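PDB 5XOM: glycosaminoglycan xylosylkinase from Hydra vulgaris, which probably phosphorylates xylose in the linkage region of proteoglycan glycosaminoglycan chains, as a secretory-pathway kinase of the Fam20 family. Local coordinates for residues A[83-88]-A[170-175]; A[87-92]-A[187-192]; A[263-268]-A[319-324]; A[305-310]-A[365-370]. All blocks are in the same frame, centred on the assembly; numbering follows the deposited sequence.

In the fold
Contacts 1 and 2 lie on the other side of the chain's centre from contact 3, and the nearest atoms of contacts 2 and 3 are about 17 Å apart. Contacts 1 and 2 share Thr-87 and Gly-88: contact 1 is a buried, mostly apolar meeting of an edge strand and a short helix, whereas contact 2 joins two partly exposed loops through backbone carbonyls, an aromatic ring and a disulfide cysteine. Contacts 3 and 4 fall within the Fam20 kinase family region, with centres about 16 Å apart; helix 259-273 supplies one side of contact 3 and packs against contact 4. Contact 3 is core, with buried charges; contact 4 is at the surface, where one aspartate meets two arginines.

Contact 1 (A[83-88]-A[170-175]); sequences TQATTG and KKLATT
Leu-172 faces residues 85-87 with both methyls, each meeting a different residue. Its CG stands anti to the backbone N (chi1 166°). Beyond it, CD2 reaches Ala-85 CB at 3.8 Å, while CD1 lies 4.1 Å from Thr-87 CB. The base of the leucine is covered as well: Thr-87 CG2 comes within 3.7 Å of Leu-172 CA, and the same methyl is 3.8 Å from Lys-171 O. Thr-87 chi1 (-165°) puts OG1 anti to its own N, where it bonds to Lys-95 O, and leaves CG2 turned to the helix. Residues 83-86 belong to an edge strand of the five-stranded antiparallel sheet, in what corresponds to the N-terminal lobe of the kinase-like fold. One edge pairs with strand 96-100; on the other, Ala-85 bonds to Val-167 and Ala-169 just ahead of helix 170-173. Val-164 touches both Ala-85 and Leu-172, and Phe-186 also packs on the leucine. Lys-171 runs past the Thr-87 carbonyl with its aliphatic chain: CD is 3.3 Å from Thr-87 O. Where the helix ends, Leu-172 O is gripped twice, by Thr-175 N at 3.0 Å and by Thr-175 OG1 at 2.9 Å, the hydroxyl lying in the carbonyl plane on a lone pair.

Contact 2 (A[87-92]-A[187-192]); sequences TGYKGT and YGKCLY
Tyr-89 and Lys-189 both set CG anti to their own carbonyl carbon (chi1 -72° and -67°), and the two side chains run side by side in the same direction. The lysine CB lies over one face of the tyrosine ring, 4.2 Å from the centroid of Tyr-89, in a CH-pi contact. Farther out, Lys-189 CD sits 3.6 Å from Tyr-89 OH. Beneath this pair the backbones meet through a CA-H...O contact, Tyr-89 CA to Lys-189 O at 3.4 Å. The segments are two loops, one joining strands 82-86 and 96-100, the other following strand 184-186; the first is placed like the glycine-rich loop between the first two strands of a kinase N-lobe, consistent with the kinase-clan family. The second loop is tightened by the disulfide from Cys-190 to Cys-193, and Cys-190 SG rests 3.7 Å from Thr-92 O. Next to it, Leu-191 N donates to Gly-91 O at 3.1 Å, nearly straight at 164°, and the leucine CG also crowds that oxygen at 3.2 Å. Gly-91 holds a positive phi with its carbonyl turned to the neighbouring loop. At the outer end, Thr-92 OG1 meets the edge of the Tyr-192 ring, 3.2 Å from CD2, near the ring plane.

Contact 3 (A[263-268]-A[319-324]); sequences LIDTSI and CRLRSS
Asp-265 and Arg-322 form a buried salt bridge between helix 259-273 and strand 321-322, in the helical C-terminal lobe of the kinase-like fold. Their planes are 65° apart; Asp-265 OD2 meets the guanidinium at its edge, in plane, 2.7 Å from Arg-322 NH1. The N-H...O angle is only 122°, making the hydrogen-bond component weak, and both ends have further partners: OD2 also pairs with Arg-149, while NH1 pairs with Asp-262 and NH2 with Asp-391. The aspartate's other oxygen is satisfied separately. OD1 receives a water at 2.6 Å that in turn accepts from Arg-322 N at 3.0 Å, and it is hydrogen-bonded to Thr-325 OG1. The named cluster holds three carboxylates and two guanidiniums, so the opposite charges would offset each other in part. On the helix, Ile-264 O takes both Ser-267 OG, at 2.8 Å, and Ile-268 N, the two donors coming from the same face of its plane. Apolar groups flank the polar core: Ile-268 and Leu-321 cross at about a right angle, their CD1 methyls 3.9 Å apart. With chi2 extended (176°), Ile-264 CD1 presses on the backbone just ahead of the strand, 3.2 Å from Arg-320 O.

Contact 4 (A[305-310]-A[365-370]); sequences FVDEKS and DRRLLL
Asp-307, Arg-366 and Arg-367 make a salt-bridge network that ties the loop before helix 313-318 to the long helix 358-382, on the surface of the C-terminal lobe of the kinase-like fold. Asp-307, the residue most buried by the contact, points at the helix, and Arg-366 grips it side-on: NE donates to OD1 of Asp-307 at 2.9 Å and NH2 to OD2 at 2.9 Å. Both oxygens use their syn lone pairs, and the carboxylate and guanidinium are nearly coplanar, 22° apart. Arg-366 NH2 also bonds to Pro-304 O. Arg-367 comes from another direction, its plane 79° from the carboxylate; its NE meets Asp-307 OD2 at 2.8 Å from above the carboxylate plane, giving that oxygen two charged donors. Beyond NE, Arg-367 NH2 makes a weak bond to Val-306 O, while NH1 reaches Leu-272 O on helix 259-273. Two positive groups against one carboxylate would be expected to keep the aspartate ionised. One turn on, Leu-370 crosses Asp-307 at about a right angle and packs also on Phe-271. Its methyls divide the work: CD2 lies 4.2 Å from Lys-309 CE, and CD1 sits 3.4 Å from Asp-307 OD1.

Contact 1 (A[83-88]-A[170-175])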
loop_
_atom_site.group_PDB
_atom_site.type_symbol
_atom_site.label_atom_id
_atom_site.label_comp_id
_atom_site.label_asym_id
_atom_site.label_seq_id
_atom_site.Cartn_x
_atom_site.Cartn_y
_atom_site.Cartn_z
ATOM N N THR A 83 -15.636 -22.085 -10.506
ATOM C CA THR A 83 -15.448 -23.050 -11.580
ATOM C C THR A 83 -15.454 -24.493 -11.105
ATOM O O THR A 83 -15.699 -25.387 -11.918
ATOM C CB THR A 83 -14.137 -22.773 -12.333
ATOM O OG1 THR A 83 -13.024 -22.976 -11.457
ATOM C CG2 THR A 83 -14.110 -21.347 -12.857
ATOM N N GLN A 84 -15.211 -24.742 -9.818
ATOM C CA GLN A 84 -15.274 -26.085 -9.252
ATOM C C GLN A 84 -15.732 -25.973 -7.806
ATOM O O GLN A 84 -15.526 -24.946 -7.158
ATOM C CB GLN A 84 -13.918 -26.813 -9.284
ATOM C CG GLN A 84 -13.163 -26.762 -10.601
ATOM C CD GLN A 84 -13.810 -27.606 -11.679
ATOM O OE1 GLN A 84 -14.674 -28.441 -11.397
ATOM N NE2 GLN A 84 -13.408 -27.383 -12.925
ATOM N N ALA A 85 -16.343 -27.047 -7.303
ATOM C CA ALA A 85 -16.758 -27.105 -5.909
ATOM C C ALA A 85 -16.670 -28.542 -5.415
ATOM O O ALA A 85 -17.084 -29.467 -6.116
ATOM C CB ALA A 85 -18.187 -26.572 -5.723
ATOM N N THR A 86 -16.122 -28.724 -4.213
ATOM C CA THR A 86 -16.024 -30.050 -3.618
ATOM C C THR A 86 -16.043 -29.945 -2.098
ATOM O O THR A 86 -16.205 -28.865 -1.525
ATOM C CB THR A 86 -14.768 -30.786 -4.096
ATOM O OG1 THR A 86 -14.780 -32.123 -3.576
ATOM C CG2 THR A 86 -13.518 -30.073 -3.630
ATOM N N THR A 87 -15.888 -31.099 -1.451
ATOM C CA THR A 87 -15.873 -31.202 -0.001
ATOM C C THR A 87 -15.085 -32.454 0.368
ATOM O O THR A 87 -14.898 -33.350 -0.460
ATOM C CB THR A 87 -17.296 -31.260 0.565
ATOM O OG1 THR A 87 -17.262 -31.010 1.971
ATOM C CG2 THR A 87 -17.923 -32.636 0.310
ATOM N N GLY A 88 -14.611 -32.514 1.616
ATOM C CA GLY A 88 -13.664 -33.527 2.027
ATOM C C GLY A 88 -14.153 -34.405 3.172
ATOM O O GLY A 88 -15.110 -34.080 3.885
ATOM N N LYS A 170 -18.858 -35.063 -7.432
ATOM C CA LYS A 170 -19.799 -36.015 -6.858
ATOM C C LYS A 170 -19.724 -36.083 -5.343
ATOM O O LYS A 170 -20.753 -36.243 -4.679
ATOM C CB LYS A 170 -19.571 -37.430 -7.363
ATOM C CG LYS A 170 -20.842 -38.091 -7.719
ATOM C CD LYS A 170 -20.578 -39.535 -7.452
ATOM C CE LYS A 170 -21.775 -40.348 -7.830
ATOM N NZ LYS A 170 -21.410 -41.716 -7.497
ATOM N N LYS A 171 -18.523 -35.973 -4.781
ATOM C CA LYS A 171 -18.377 -36.077 -3.337
ATOM C C LYS A 171 -19.261 -35.069 -2.622
ATOM O O LYS A 171 -19.842 -35.373 -1.573
ATOM C CB LYS A 171 -16.918 -35.876 -2.934
ATOM C CG LYS A 171 -16.395 -36.865 -1.913
ATOM C CD LYS A 171 -14.981 -36.482 -1.507
ATOM C CE LYS A 171 -14.100 -36.202 -2.715
ATOM N NZ LYS A 171 -12.722 -35.813 -2.299
ATOM N N LEU A 172 -19.388 -33.871 -3.183
ATOM C CA LEU A 172 -20.220 -32.832 -2.601
ATOM C C LEU A 172 -21.667 -32.937 -3.072
ATOM O O LEU A 172 -22.591 -32.849 -2.255
ATOM C CB LEU A 172 -19.643 -31.454 -2.945
ATOM C CG LEU A 172 -20.531 -30.231 -2.715
ATOM C CD1 LEU A 172 -20.776 -30.022 -1.232
ATOM C CD2 LEU A 172 -19.898 -28.984 -3.321
ATOM N N ALA A 173 -21.872 -33.155 -4.375
ATOM C CA ALA A 173 -23.219 -33.163 -4.941
ATOM C C ALA A 173 -24.121 -34.194 -4.266
ATOM O O ALA A 173 -25.313 -33.940 -4.057
ATOM C CB ALA A 173 -23.154 -33.415 -6.446
ATOM N N THR A 174 -23.581 -35.367 -3.924
ATOM C CA THR A 174 -24.424 -36.409 -3.340
ATOM C C THR A 174 -24.866 -36.103 -1.917
ATOM O O THR A 174 -25.614 -36.906 -1.349
ATOM C CB THR A 174 -23.711 -37.764 -3.351
ATOM O OG1 THR A 174 -22.553 -37.711 -2.501
ATOM C CG2 THR A 174 -23.280 -38.128 -4.758
ATOM N N THR A 175 -24.444 -34.987 -1.320
ATOM C CA THR A 175 -24.916 -34.614 0.009
ATOM C C THR A 175 -25.884 -33.440 -0.043
ATOM O O THR A 175 -26.219 -32.873 1.003
ATOM C CB THR A 175 -23.742 -34.291 0.945
ATOM O OG1 THR A 175 -23.115 -33.067 0.543
ATOM C CG2 THR A 175 -22.711 -35.403 0.917
#

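Contact 2 (A[87-92]-A[187-192])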
loop_
_atom_site.group_PDB
_atom_site.type_symbol
_atom_site.label_atom_id
_atom_site.label_comp_id
_atom_site.label_asym_id
_atom_site.label_seq_id
_atom_site.Cartn_x
_atom_site.Cartn_y
_atom_site.Cartn_z
ATOM N N THR A 87 -15.888 -31.099 -1.451
ATOM C CA THR A 87 -15.873 -31.202 -0.001
ATOM C C THR A 87 -15.085 -32.454 0.368
ATOM O O THR A 87 -14.898 -33.350 -0.460
ATOM C CB THR A 87 -17.296 -31.260 0.565
ATOM O OG1 THR A 87 -17.262 -31.010 1.971
ATOM C CG2 THR A 87 -17.923 -32.636 0.310
ATOM N N GLY A 88 -14.611 -32.514 1.616
ATOM C CA GLY A 88 -13.664 -33.527 2.027
ATOM C C GLY A 88 -14.153 -34.405 3.172
ATOM O O GLY A 88 -15.110 -34.080 3.885
ATOM N N TYR A 89 -13.450 -35.525 3.355
ATOM C CA TYR A 89 -13.729 -36.451 4.446
ATOM C C TYR A 89 -12.998 -36.069 5.722
ATOM O O TYR A 89 -13.407 -36.483 6.813
ATOM C CB TYR A 89 -13.334 -37.882 4.058
ATOM C CG TYR A 89 -14.233 -38.550 3.038
ATOM C CD1 TYR A 89 -15.368 -39.249 3.435
ATOM C CD2 TYR A 89 -13.933 -38.506 1.681
ATOM C CE1 TYR A 89 -16.189 -39.874 2.507
ATOM C CE2 TYR A 89 -14.746 -39.126 0.745
ATOM C CZ TYR A 89 -15.873 -39.809 1.162
ATOM O OH TYR A 89 -16.683 -40.425 0.231
ATOM N N LYS A 90 -11.929 -35.295 5.597
ATOM C CA LYS A 90 -11.114 -34.889 6.727
ATOM C C LYS A 90 -11.756 -33.716 7.460
ATOM O O LYS A 90 -12.474 -32.901 6.873
ATOM C CB LYS A 90 -9.709 -34.500 6.259
ATOM C CG LYS A 90 -9.659 -33.311 5.283
ATOM C CD LYS A 90 -9.948 -33.710 3.834
ATOM C CE LYS A 90 -9.938 -32.499 2.914
ATOM N NZ LYS A 90 -10.175 -32.897 1.502
ATOM N N GLY A 91 -11.488 -33.636 8.754
ATOM C CA GLY A 91 -11.940 -32.518 9.552
ATOM C C GLY A 91 -13.201 -32.831 10.338
ATOM O O GLY A 91 -13.827 -33.884 10.203
ATOM N N THR A 92 -13.559 -31.866 11.179
ATOM C CA THR A 92 -14.699 -31.966 12.071
ATOM C C THR A 92 -15.883 -31.122 11.630
ATOM O O THR A 92 -16.997 -31.342 12.115
ATOM C CB THR A 92 -14.280 -31.513 13.474
ATOM O OG1 THR A 92 -15.442 -31.271 14.278
ATOM C CG2 THR A 92 -13.459 -30.225 13.379
ATOM N N TYR A 187 -24.960 -31.465 3.436
ATOM C CA TYR A 187 -24.440 -31.892 4.731
ATOM C C TYR A 187 -23.002 -32.407 4.726
ATOM O O TYR A 187 -22.483 -32.709 5.804
ATOM C CB TYR A 187 -25.355 -32.957 5.353
ATOM C CG TYR A 187 -25.504 -34.237 4.568
ATOM C CD1 TYR A 187 -24.575 -35.266 4.693
ATOM C CD2 TYR A 187 -26.600 -34.441 3.737
ATOM C CE1 TYR A 187 -24.719 -36.449 3.991
ATOM C CE2 TYR A 187 -26.753 -35.620 3.029
ATOM C CZ TYR A 187 -25.810 -36.622 3.160
ATOM O OH TYR A 187 -25.957 -37.798 2.455
ATOM N N GLY A 188 -22.344 -32.524 3.568
ATOM C CA GLY A 188 -20.917 -32.852 3.517
ATOM C C GLY A 188 -20.586 -34.289 3.910
ATOM O O GLY A 188 -21.459 -35.134 4.112
ATOM N N LYS A 189 -19.273 -34.558 4.005
ATOM C CA LYS A 189 -18.781 -35.893 4.342
ATOM C C LYS A 189 -17.700 -35.899 5.423
ATOM O O LYS A 189 -16.936 -36.867 5.519
ATOM C CB LYS A 189 -18.271 -36.601 3.086
ATOM C CG LYS A 189 -19.379 -36.919 2.110
ATOM C CD LYS A 189 -18.874 -37.613 0.868
ATOM C CE LYS A 189 -20.053 -38.050 0.024
ATOM N NZ LYS A 189 -20.926 -38.961 0.828
ATOM N N CYS A 190 -17.629 -34.854 6.244
ATOM C CA CYS A 190 -16.658 -34.759 7.330
ATOM C C CYS A 190 -17.022 -35.735 8.454
ATOM O O CYS A 190 -18.037 -36.433 8.405
ATOM C CB CYS A 190 -16.593 -33.323 7.833
ATOM S SG CYS A 190 -17.991 -32.877 8.887
ATOM N N LEU A 191 -16.172 -35.782 9.490
ATOM C CA LEU A 191 -16.331 -36.782 10.550
ATOM C C LEU A 191 -17.705 -36.701 11.204
ATOM O O LEU A 191 -18.367 -37.725 11.413
ATOM C CB LEU A 191 -15.261 -36.615 11.624
ATOM C CG LEU A 191 -13.796 -36.895 11.320
ATOM C CD1 LEU A 191 -12.944 -36.478 12.524
ATOM C CD2 LEU A 191 -13.585 -38.362 10.917
ATOM N N TYR A 192 -18.146 -35.494 11.559
ATOM C CA TYR A 192 -19.437 -35.321 12.215
ATOM C C TYR A 192 -20.526 -34.919 11.241
ATOM O O TYR A 192 -21.655 -34.651 11.662
ATOM C CB TYR A 192 -19.328 -34.268 13.318
ATOM C CG TYR A 192 -18.294 -34.609 14.363
ATOM C CD1 TYR A 192 -18.148 -35.901 14.816
ATOM C CD2 TYR A 192 -17.460 -33.643 14.885
ATOM C CE1 TYR A 192 -17.197 -36.224 15.767
ATOM C CE2 TYR A 192 -16.501 -33.964 15.840
ATOM C CZ TYR A 192 -16.375 -35.255 16.277
ATOM O OH TYR A 192 -15.424 -35.581 17.226
#

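Contact 3 (A[263-268]-A[319-324])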
loop_
_atom_site.group_PDB
_atom_site.type_symbol
_atom_site.label_atom_id
_atom_site.label_comp_id
_atom_site.label_asym_id
_atom_site.label_seq_id
_atom_site.Cartn_x
_atom_site.Cartn_y
_atom_site.Cartn_z
ATOM N N LEU A 263 2.576 -17.068 20.220
ATOM C CA LEU A 263 1.442 -17.698 20.894
ATOM C C LEU A 263 0.807 -16.771 21.920
ATOM O O LEU A 263 -0.403 -16.857 22.164
ATOM C CB LEU A 263 1.865 -19.003 21.569
ATOM C CG LEU A 263 2.372 -20.137 20.676
ATOM C CD1 LEU A 263 2.749 -21.348 21.517
ATOM C CD2 LEU A 263 1.339 -20.513 19.621
ATOM N N ILE A 264 1.590 -15.865 22.508
ATOM C CA ILE A 264 1.018 -14.895 23.435
ATOM C C ILE A 264 0.204 -13.848 22.677
ATOM O O ILE A 264 -0.902 -13.484 23.099
ATOM C CB ILE A 264 2.129 -14.274 24.299
ATOM C CG1 ILE A 264 2.820 -15.372 25.123
ATOM C CG2 ILE A 264 1.556 -13.208 25.212
ATOM C CD1 ILE A 264 4.003 -14.908 25.966
ATOM N N ASP A 265 0.730 -13.350 21.548
ATOM C CA ASP A 265 -0.064 -12.512 20.647
ATOM C C ASP A 265 -1.387 -13.184 20.304
ATOM O O ASP A 265 -2.461 -12.579 20.413
ATOM C CB ASP A 265 0.700 -12.230 19.346
ATOM C CG ASP A 265 1.754 -11.142 19.485
ATOM O OD1 ASP A 265 1.766 -10.425 20.506
ATOM O OD2 ASP A 265 2.560 -10.995 18.536
ATOM N N THR A 266 -1.315 -14.438 19.852
ATOM C CA THR A 266 -2.502 -15.135 19.377
ATOM C C THR A 266 -3.463 -15.460 20.516
ATOM O O THR A 266 -4.676 -15.551 20.290
ATOM C CB THR A 266 -2.083 -16.392 18.609
ATOM O OG1 THR A 266 -1.342 -16.003 17.445
ATOM C CG2 THR A 266 -3.295 -17.212 18.166
ATOM N N SER A 267 -2.955 -15.626 21.741
ATOM C CA SER A 267 -3.860 -15.847 22.865
ATOM C C SER A 267 -4.657 -14.589 23.182
ATOM O O SER A 267 -5.826 -14.679 23.575
ATOM C CB SER A 267 -3.082 -16.310 24.096
ATOM O OG SER A 267 -2.407 -15.229 24.714
ATOM N N ILE A 268 -4.057 -13.414 22.990
ATOM C CA ILE A 268 -4.789 -12.161 23.144
ATOM C C ILE A 268 -5.848 -12.035 22.058
ATOM O O ILE A 268 -7.002 -11.678 22.326
ATOM C CB ILE A 268 -3.812 -10.972 23.120
ATOM C CG1 ILE A 268 -2.975 -10.942 24.402
ATOM C CG2 ILE A 268 -4.556 -9.653 22.917
ATOM C CD1 ILE A 268 -1.793 -10.001 24.328
ATOM N N CYS A 319 3.863 -14.044 31.417
ATOM C CA CYS A 319 4.154 -12.629 31.648
ATOM C C CYS A 319 5.295 -12.147 30.757
ATOM O O CYS A 319 6.297 -11.598 31.217
ATOM C CB CYS A 319 4.437 -12.355 33.124
ATOM S SG CYS A 319 2.918 -12.258 34.111
ATOM N N ARG A 320 5.161 -12.433 29.467
ATOM C CA ARG A 320 5.993 -11.838 28.438
ATOM C C ARG A 320 5.071 -11.298 27.357
ATOM O O ARG A 320 4.026 -11.891 27.064
ATOM C CB ARG A 320 6.980 -12.860 27.867
ATOM C CG ARG A 320 7.868 -13.497 28.944
ATOM C CD ARG A 320 8.597 -14.733 28.437
ATOM N NE ARG A 320 9.435 -14.443 27.282
ATOM C CZ ARG A 320 10.684 -13.991 27.369
ATOM N NH1 ARG A 320 11.236 -13.794 28.560
ATOM N NH2 ARG A 320 11.379 -13.744 26.265
ATOM N N LEU A 321 5.441 -10.165 26.777
ATOM C CA LEU A 321 4.590 -9.530 25.785
ATOM C C LEU A 321 5.471 -8.784 24.808
ATOM O O LEU A 321 6.333 -8.000 25.219
ATOM C CB LEU A 321 3.579 -8.572 26.429
ATOM C CG LEU A 321 2.654 -7.810 25.466
ATOM C CD1 LEU A 321 1.856 -8.760 24.573
ATOM C CD2 LEU A 321 1.717 -6.886 26.231
ATOM N N ARG A 322 5.257 -9.043 23.522
ATOM C CA ARG A 322 6.039 -8.379 22.492
ATOM C C ARG A 322 5.775 -6.884 22.506
ATOM O O ARG A 322 4.634 -6.438 22.653
ATOM C CB ARG A 322 5.712 -8.963 21.124
ATOM C CG ARG A 322 6.260 -8.158 19.958
ATOM C CD ARG A 322 6.131 -8.926 18.647
ATOM N NE ARG A 322 6.954 -10.132 18.620
ATOM C CZ ARG A 322 6.477 -11.345 18.387
ATOM N NH1 ARG A 322 5.179 -11.541 18.159
ATOM N NH2 ARG A 322 7.293 -12.396 18.375
ATOM N N SER A 323 6.848 -6.108 22.334
ATOM C CA SER A 323 6.768 -4.662 22.501
ATOM C C SER A 323 5.792 -4.031 21.513
ATOM O O SER A 323 4.981 -3.181 21.896
ATOM C CB SER A 323 8.159 -4.042 22.366
ATOM O OG SER A 323 8.105 -2.627 22.458
ATOM N N SER A 324 5.881 -4.400 20.229
ATOM C CA SER A 324 4.980 -3.817 19.235
ATOM C C SER A 324 3.519 -4.120 19.556
ATOM O O SER A 324 2.639 -3.278 19.338
ATOM C CB SER A 324 5.328 -4.306 17.826
ATOM O OG SER A 324 5.367 -5.720 17.752
HETATM O O HOH W 1 3.379 -11.078 22.420
#

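Contact 4 (A[305-310]-A[365-370])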
loop_
_atom_site.group_PDB
_atom_site.type_symbol
_atom_site.label_atom_id
_atom_site.label_comp_id
_atom_site.label_asym_id
_atom_site.label_seq_id
_atom_site.Cartn_x
_atom_site.Cartn_y
_atom_site.Cartn_z
ATOM N N PHE A 305 -21.579 -12.569 26.299
ATOM C CA PHE A 305 -21.701 -12.240 27.713
ATOM C C PHE A 305 -20.646 -12.917 28.575
ATOM O O PHE A 305 -20.534 -12.591 29.761
ATOM C CB PHE A 305 -23.105 -12.595 28.235
ATOM C CG PHE A 305 -24.217 -12.067 27.370
ATOM C CD1 PHE A 305 -24.353 -10.711 27.146
ATOM C CD2 PHE A 305 -25.159 -12.932 26.820
ATOM C CE1 PHE A 305 -25.381 -10.219 26.340
ATOM C CE2 PHE A 305 -26.197 -12.449 26.034
ATOM C CZ PHE A 305 -26.307 -11.087 25.792
ATOM N N VAL A 306 -19.881 -13.850 28.016
ATOM C CA VAL A 306 -18.907 -14.632 28.770
ATOM C C VAL A 306 -17.524 -14.342 28.207
ATOM O O VAL A 306 -17.324 -14.336 26.986
ATOM C CB VAL A 306 -19.215 -16.139 28.696
ATOM C CG1 VAL A 306 -18.137 -16.956 29.404
ATOM C CG2 VAL A 306 -20.599 -16.438 29.282
ATOM N N ASP A 307 -16.576 -14.100 29.104
ATOM C CA ASP A 307 -15.171 -13.910 28.753
ATOM C C ASP A 307 -14.386 -15.056 29.371
ATOM O O ASP A 307 -14.280 -15.145 30.603
ATOM C CB ASP A 307 -14.673 -12.553 29.236
ATOM C CG ASP A 307 -15.676 -11.425 28.958
ATOM O OD1 ASP A 307 -15.884 -10.554 29.831
ATOM O OD2 ASP A 307 -16.272 -11.420 27.857
ATOM N N GLU A 308 -13.824 -15.931 28.526
ATOM C CA GLU A 308 -13.107 -17.115 29.030
ATOM C C GLU A 308 -11.645 -16.724 29.199
ATOM O O GLU A 308 -10.831 -16.811 28.270
ATOM C CB GLU A 308 -13.279 -18.312 28.097
ATOM C CG GLU A 308 -14.723 -18.779 27.908
ATOM C CD GLU A 308 -15.148 -19.807 28.947
ATOM O OE1 GLU A 308 -16.276 -20.308 28.858
ATOM O OE2 GLU A 308 -14.352 -20.140 29.831
ATOM N N LYS A 309 -11.300 -16.303 30.416
ATOM C CA LYS A 309 -9.948 -15.828 30.705
ATOM C C LYS A 309 -8.903 -16.925 30.566
ATOM O O LYS A 309 -7.726 -16.610 30.396
ATOM C CB LYS A 309 -9.906 -15.212 32.099
ATOM C CG LYS A 309 -10.619 -13.870 32.198
ATOM C CD LYS A 309 -10.532 -13.308 33.605
ATOM C CE LYS A 309 -11.242 -11.969 33.706
ATOM N NZ LYS A 309 -11.261 -11.421 35.099
ATOM N N SER A 310 -9.304 -18.198 30.631
ATOM C CA SER A 310 -8.340 -19.275 30.421
ATOM C C SER A 310 -7.669 -19.194 29.054
ATOM O O SER A 310 -6.567 -19.727 28.886
ATOM C CB SER A 310 -9.018 -20.637 30.583
ATOM O OG SER A 310 -10.047 -20.815 29.619
ATOM N N ASP A 365 -14.701 -4.590 23.407
ATOM C CA ASP A 365 -14.183 -3.496 24.222
ATOM C C ASP A 365 -14.019 -3.926 25.668
ATOM O O ASP A 365 -13.041 -3.547 26.327
ATOM C CB ASP A 365 -15.109 -2.283 24.128
ATOM C CG ASP A 365 -15.250 -1.775 22.713
ATOM O OD1 ASP A 365 -16.322 -1.222 22.384
ATOM O OD2 ASP A 365 -14.296 -1.920 21.923
ATOM N N ARG A 366 -14.969 -4.710 26.184
ATOM C CA ARG A 366 -14.837 -5.231 27.541
ATOM C C ARG A 366 -13.599 -6.107 27.675
ATOM O O ARG A 366 -12.848 -5.994 28.650
ATOM C CB ARG A 366 -16.095 -6.012 27.928
ATOM C CG ARG A 366 -16.101 -6.499 29.369
ATOM C CD ARG A 366 -17.429 -7.172 29.726
ATOM N NE ARG A 366 -17.600 -8.408 28.976
ATOM C CZ ARG A 366 -18.510 -8.582 28.023
ATOM N NH1 ARG A 366 -19.345 -7.598 27.716
ATOM N NH2 ARG A 366 -18.581 -9.738 27.375
ATOM N N ARG A 367 -13.363 -6.980 26.697
ATOM C CA ARG A 367 -12.243 -7.905 26.810
ATOM C C ARG A 367 -10.904 -7.210 26.601
ATOM O O ARG A 367 -9.885 -7.668 27.131
ATOM C CB ARG A 367 -12.422 -9.043 25.813
ATOM C CG ARG A 367 -13.538 -9.998 26.189
ATOM C CD ARG A 367 -13.986 -10.826 25.006
ATOM N NE ARG A 367 -15.258 -11.478 25.295
ATOM C CZ ARG A 367 -16.038 -12.037 24.375
ATOM N NH1 ARG A 367 -15.675 -12.026 23.099
ATOM N NH2 ARG A 367 -17.185 -12.605 24.732
ATOM N N LEU A 368 -10.885 -6.102 25.858
ATOM C CA LEU A 368 -9.649 -5.346 25.709
ATOM C C LEU A 368 -9.191 -4.788 27.050
ATOM O O LEU A 368 -7.999 -4.850 27.381
ATOM C CB LEU A 368 -9.839 -4.230 24.681
ATOM C CG LEU A 368 -8.684 -3.248 24.463
ATOM C CD1 LEU A 368 -7.400 -3.986 24.125
ATOM C CD2 LEU A 368 -9.032 -2.257 23.365
ATOM N N LEU A 369 -10.128 -4.285 27.862
ATOM C CA LEU A 369 -9.768 -3.830 29.201
ATOM C C LEU A 369 -9.282 -4.985 30.068
ATOM O O LEU A 369 -8.377 -4.812 30.893
ATOM C CB LEU A 369 -10.942 -3.124 29.874
ATOM C CG LEU A 369 -11.373 -1.799 29.250
ATOM C CD1 LEU A 369 -12.511 -1.193 30.054
ATOM C CD2 LEU A 369 -10.192 -0.839 29.159
ATOM N N LEU A 370 -9.901 -6.160 29.932
ATOM C CA LEU A 370 -9.437 -7.314 30.692
ATOM C C LEU A 370 -8.025 -7.721 30.278
ATOM O O LEU A 370 -7.257 -8.218 31.110
ATOM C CB LEU A 370 -10.409 -8.483 30.524
ATOM C CG LEU A 370 -11.853 -8.263 30.995
ATOM C CD1 LEU A 370 -12.738 -9.437 30.588
ATOM C CD2 LEU A 370 -11.902 -8.031 32.514
#